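Local coordinates for protein laminin subunit ALPHA-1 (Mus musculus, PDB 2JD4) that forms part of laminin-111 in basement membranes, its paired LG4-5 domains probably providing sites for anchorage to cell surfaces, at residues A[26-31]-A[364-369]; A[208-213]-A[323-328]. The protein carries 4 engineered substitutions. One frame throughout, in Å; residues are numbered along the deposited sequence.

Contact 1: A[26-31]-A[364-369]; sequences LSQNSH and LSRAFD
Ser27 and Ser365 bring the two backbones closest, their CA atoms 4.5 Å apart, where a type I turn from Ser27 to Ser30 meets the short 3-10 segment 364-366. Ser365 O faces the start of the turn: it lies 3.5 Å from Ser27 CA in a CA-H...O contact. A water links the two segments, accepting from Gln28 N at 2.8 Å and donating to Ser365 O at 3.2 Å. Within the turn, Ser27 OG accepts from Asn29 N at 3.0 Å, an ST turn, and Ser30 OG accepts from Ser27 N at 2.9 Å, so both hydroxyls brace the backbone that Gln28 leaves from. The Gln28 side chain, bent at chi2 (-116°), runs beside that of Arg366, both pointing the same way. Its NE2 reaches to 3.4 Å from Arg366 CG and its CD packs on the same methylene, with the amide and guanidinium planes 36° apart. Ser365 OG, whose nearest Gln28 atom is NE2 at 3.6 Å, hydrogen-bonds to Asp363 OD1. An alanine at Gln28 would probably leave Arg366 CG without the amide that packs on it and the arginine chain freer to turn. The contact joins the two laminin G domains: the loop between strands 22-23 and 31-35 is tied to its own domain through Ser164 and Ala189, while Leu364 packs on strands 201-204 and 207-212 of the other.

Contact 2: A[208-213]-A[323-328]; sequences YAALVK and PIYVGG
Ala209 and Val326 exchange two backbone hydrogen bonds, Ala209 N to Val326 O at 3.0 Å and Val326 N to Ala209 O at 2.7 Å, the second nearly straight at 170°. Leu211 and Ile324 form the next hydrogen-bonded pair, Leu211 N to Ile324 O at 2.9 Å and Ile324 N to Leu211 O at 2.8 Å. Between them Ala210 and Tyr325 are a non-hydrogen-bonded pair of this antiparallel ladder; Ala210 CA also makes a CA-H...O contact with Ile324 O at 3.4 Å. On the face shared by Ala210 and Tyr325, Ala210 CB sits over the tyrosine ring in a CH-pi contact, 4.0 Å from its centroid and displaced toward the rim. The Tyr208 side chain lies beside that of Tyr325, its CD1 3.9 Å from Tyr325 CD2 with the rings inclined at 46°. The other face carries Ala209, Leu211, Ile324 and Val326. At the ends of the ladder Val212 CG2 meets Ile324 CD1, and Tyr208 CB presses on Gly328, whose buried carbonyl has no partner in the model. Backbone bonding thus sets the register of this part of the laminin G beta-sandwich, while the side chains across it meet almost wholly through apolar contacts.

Contacts 1 and 2 have centres 13 Å apart, and segment 364-369 of contact 1 connects them: its start meets the other domain and its end touches strand 207-212 of contact 2. Asp369 holds that strand twice, with OD2 2.7 Å from Tyr208 OH and its O 2.9 Å from Ala210 N, both probable hydrogen bonds. Phe368 CE2 also packs 3.4 Å from Lys213 CA. Contact 2 is a buried strand pairing within one laminin G domain, whereas contact 1 is a surface contact between the two. Neither includes a magnesium ligand, although Asp319, which binds one of the ions, lies four residues before Pro323 of contact 2.

Contact 1: A[26-31]-A[364-369]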
# COMPACT_ATOMS: atom_id res chain seq x y z
N LEU A 26 -5.90 0.98 2.62
CA LEU A 26 -5.53 -0.06 3.58
C LEU A 26 -5.86 -1.43 2.97
O LEU A 26 -5.16 -2.42 3.22
CB LEU A 26 -6.26 0.14 4.91
CG LEU A 26 -5.83 1.40 5.66
CD1 LEU A 26 -6.80 1.65 6.79
CD2 LEU A 26 -4.40 1.24 6.20
N SER A 27 -6.93 -1.48 2.19
CA SER A 27 -7.32 -2.69 1.48
C SER A 27 -7.57 -2.20 0.06
O SER A 27 -7.65 -0.99 -0.17
CB SER A 27 -8.59 -3.31 2.06
OG SER A 27 -9.75 -2.69 1.52
N GLN A 28 -7.68 -3.11 -0.90
CA GLN A 28 -7.93 -2.70 -2.28
C GLN A 28 -9.33 -2.08 -2.42
O GLN A 28 -9.63 -1.44 -3.43
CB GLN A 28 -7.78 -3.89 -3.24
CG GLN A 28 -6.36 -4.44 -3.33
CD GLN A 28 -5.75 -4.27 -4.72
OE1 GLN A 28 -6.19 -4.89 -5.69
NE2 GLN A 28 -4.72 -3.44 -4.81
N ASN A 29 -10.17 -2.26 -1.41
CA ASN A 29 -11.53 -1.71 -1.47
C ASN A 29 -11.91 -0.74 -0.35
O ASN A 29 -13.09 -0.61 -0.00
CB ASN A 29 -12.56 -2.84 -1.55
CG ASN A 29 -12.44 -3.63 -2.84
OD1 ASN A 29 -12.81 -3.15 -3.92
ND2 ASN A 29 -11.91 -4.83 -2.74
N SER A 30 -10.93 -0.04 0.21
CA SER A 30 -11.22 0.94 1.24
C SER A 30 -11.96 2.08 0.53
O SER A 30 -11.53 2.54 -0.52
CB SER A 30 -9.93 1.49 1.84
OG SER A 30 -9.13 0.46 2.38
N HIS A 31 -13.07 2.54 1.10
CA HIS A 31 -13.82 3.63 0.48
C HIS A 31 -14.93 4.18 1.37
O HIS A 31 -15.25 3.60 2.41
CB HIS A 31 -14.48 3.13 -0.82
CG HIS A 31 -15.63 2.22 -0.58
ND1 HIS A 31 -15.48 0.92 -0.14
CD2 HIS A 31 -16.97 2.45 -0.59
CE1 HIS A 31 -16.67 0.39 0.10
NE2 HIS A 31 -17.59 1.30 -0.16
N LEU A 364 0.96 -4.95 -0.08
CA LEU A 364 0.30 -5.44 1.13
C LEU A 364 -1.20 -5.11 1.22
O LEU A 364 -1.92 -5.71 2.01
CB LEU A 364 1.04 -4.91 2.36
CG LEU A 364 2.49 -5.39 2.48
CD1 LEU A 364 3.19 -4.66 3.61
CD2 LEU A 364 2.53 -6.89 2.72
N SER A 365 -1.68 -4.15 0.42
CA SER A 365 -3.10 -3.83 0.47
C SER A 365 -3.94 -4.96 -0.13
O SER A 365 -5.16 -4.99 0.02
CB SER A 365 -3.39 -2.52 -0.27
OG SER A 365 -3.09 -2.63 -1.65
N ARG A 366 -3.27 -5.91 -0.79
CA ARG A 366 -3.93 -7.04 -1.43
C ARG A 366 -3.97 -8.29 -0.56
O ARG A 366 -4.41 -9.35 -1.01
CB ARG A 366 -3.23 -7.39 -2.74
CG ARG A 366 -3.09 -6.24 -3.72
CD ARG A 366 -2.27 -6.67 -4.93
NE ARG A 366 -2.89 -7.79 -5.62
CZ ARG A 366 -2.28 -8.52 -6.55
NH1 ARG A 366 -1.03 -8.26 -6.90
NH2 ARG A 366 -2.93 -9.53 -7.13
N ALA A 367 -3.50 -8.19 0.68
CA ALA A 367 -3.49 -9.33 1.58
C ALA A 367 -4.88 -9.93 1.72
O ALA A 367 -5.87 -9.20 1.78
CB ALA A 367 -2.96 -8.90 2.96
N PHE A 368 -4.97 -11.26 1.77
CA PHE A 368 -6.27 -11.91 1.91
C PHE A 368 -6.62 -12.11 3.39
O PHE A 368 -7.77 -12.37 3.74
CB PHE A 368 -6.30 -13.25 1.14
CG PHE A 368 -5.31 -14.28 1.64
CD1 PHE A 368 -5.64 -15.12 2.71
CD2 PHE A 368 -4.08 -14.45 1.01
CE1 PHE A 368 -4.75 -16.11 3.14
CE2 PHE A 368 -3.19 -15.44 1.43
CZ PHE A 368 -3.52 -16.27 2.50
N ASP A 369 -5.62 -11.97 4.25
CA ASP A 369 -5.78 -12.10 5.70
C ASP A 369 -4.81 -11.08 6.28
O ASP A 369 -3.60 -11.16 6.05
CB ASP A 369 -5.43 -13.52 6.16
CG ASP A 369 -5.78 -13.76 7.62
OD1 ASP A 369 -6.38 -12.86 8.26
OD2 ASP A 369 -5.46 -14.85 8.13
O HOH W 1 -8.12 -5.89 -0.75

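Contact 2: A[208-213]-A[323-328]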
# COMPACT_ATOMS: atom_id res chain seq x y z
N TYR A 208 -0.04 -10.04 11.48
CA TYR A 208 0.68 -10.36 10.25
C TYR A 208 -0.16 -10.02 9.02
O TYR A 208 -1.32 -9.61 9.13
CB TYR A 208 0.95 -11.87 10.22
CG TYR A 208 -0.34 -12.65 10.28
CD1 TYR A 208 -1.04 -12.98 9.13
CD2 TYR A 208 -0.93 -12.95 11.51
CE1 TYR A 208 -2.30 -13.57 9.18
CE2 TYR A 208 -2.19 -13.55 11.58
CZ TYR A 208 -2.87 -13.85 10.42
OH TYR A 208 -4.13 -14.39 10.48
N ALA A 209 0.43 -10.21 7.85
CA ALA A 209 -0.26 -10.00 6.58
C ALA A 209 0.06 -11.22 5.73
O ALA A 209 1.22 -11.62 5.64
CB ALA A 209 0.24 -8.74 5.90
N ALA A 210 -0.96 -11.84 5.14
CA ALA A 210 -0.77 -13.02 4.29
C ALA A 210 -1.14 -12.71 2.84
O ALA A 210 -2.24 -12.22 2.56
CB ALA A 210 -1.60 -14.20 4.81
N LEU A 211 -0.23 -13.02 1.92
CA LEU A 211 -0.41 -12.76 0.49
C LEU A 211 -0.30 -14.01 -0.41
O LEU A 211 0.34 -15.00 -0.04
CB LEU A 211 0.64 -11.74 0.02
CG LEU A 211 0.52 -10.25 0.37
CD1 LEU A 211 0.17 -10.06 1.83
CD2 LEU A 211 1.84 -9.57 0.05
N VAL A 212 -0.91 -13.93 -1.59
CA VAL A 212 -0.89 -15.02 -2.56
C VAL A 212 -1.56 -16.28 -2.02
O VAL A 212 -0.91 -17.28 -1.73
CB VAL A 212 0.55 -15.38 -2.98
CG1 VAL A 212 0.53 -16.24 -4.24
CG2 VAL A 212 1.36 -14.12 -3.22
N LYS A 213 -2.88 -16.21 -1.90
CA LYS A 213 -3.66 -17.33 -1.39
C LYS A 213 -3.56 -18.57 -2.27
O LYS A 213 -3.66 -19.70 -1.78
CB LYS A 213 -5.13 -16.91 -1.23
CG LYS A 213 -5.97 -17.91 -0.46
CD LYS A 213 -7.37 -17.38 -0.22
CE LYS A 213 -8.20 -18.34 0.63
NZ LYS A 213 -9.57 -17.82 0.88
N PRO A 323 1.06 -19.59 0.78
CA PRO A 323 1.01 -18.13 0.90
C PRO A 323 2.28 -17.52 1.48
O PRO A 323 3.09 -18.21 2.11
CB PRO A 323 -0.20 -17.89 1.81
CG PRO A 323 -1.07 -19.08 1.53
CD PRO A 323 -0.07 -20.21 1.50
N ILE A 324 2.45 -16.23 1.27
CA ILE A 324 3.60 -15.51 1.79
C ILE A 324 3.16 -14.76 3.04
O ILE A 324 2.30 -13.87 2.97
CB ILE A 324 4.14 -14.48 0.77
CG1 ILE A 324 4.59 -15.19 -0.51
CG2 ILE A 324 5.30 -13.70 1.37
CD1 ILE A 324 5.03 -14.23 -1.61
N TYR A 325 3.73 -15.12 4.18
CA TYR A 325 3.39 -14.47 5.43
C TYR A 325 4.38 -13.36 5.74
O TYR A 325 5.59 -13.58 5.78
CB TYR A 325 3.34 -15.49 6.57
CG TYR A 325 2.03 -16.25 6.60
CD1 TYR A 325 1.80 -17.32 5.72
CD2 TYR A 325 0.98 -15.83 7.41
CE1 TYR A 325 0.55 -17.94 5.65
CE2 TYR A 325 -0.27 -16.44 7.35
CZ TYR A 325 -0.48 -17.49 6.46
OH TYR A 325 -1.73 -18.07 6.38
N VAL A 326 3.86 -12.15 5.93
CA VAL A 326 4.70 -10.98 6.20
C VAL A 326 4.51 -10.41 7.59
O VAL A 326 3.40 -10.15 8.03
CB VAL A 326 4.41 -9.86 5.17
CG1 VAL A 326 5.39 -8.72 5.38
CG2 VAL A 326 4.50 -10.41 3.75
N GLY A 327 5.62 -10.21 8.30
CA GLY A 327 5.56 -9.64 9.64
C GLY A 327 5.14 -10.55 10.78
O GLY A 327 5.04 -10.10 11.93
N GLY A 328 4.91 -11.83 10.48
CA GLY A 328 4.49 -12.78 11.51
C GLY A 328 3.61 -13.88 10.94
O GLY A 328 3.51 -14.03 9.72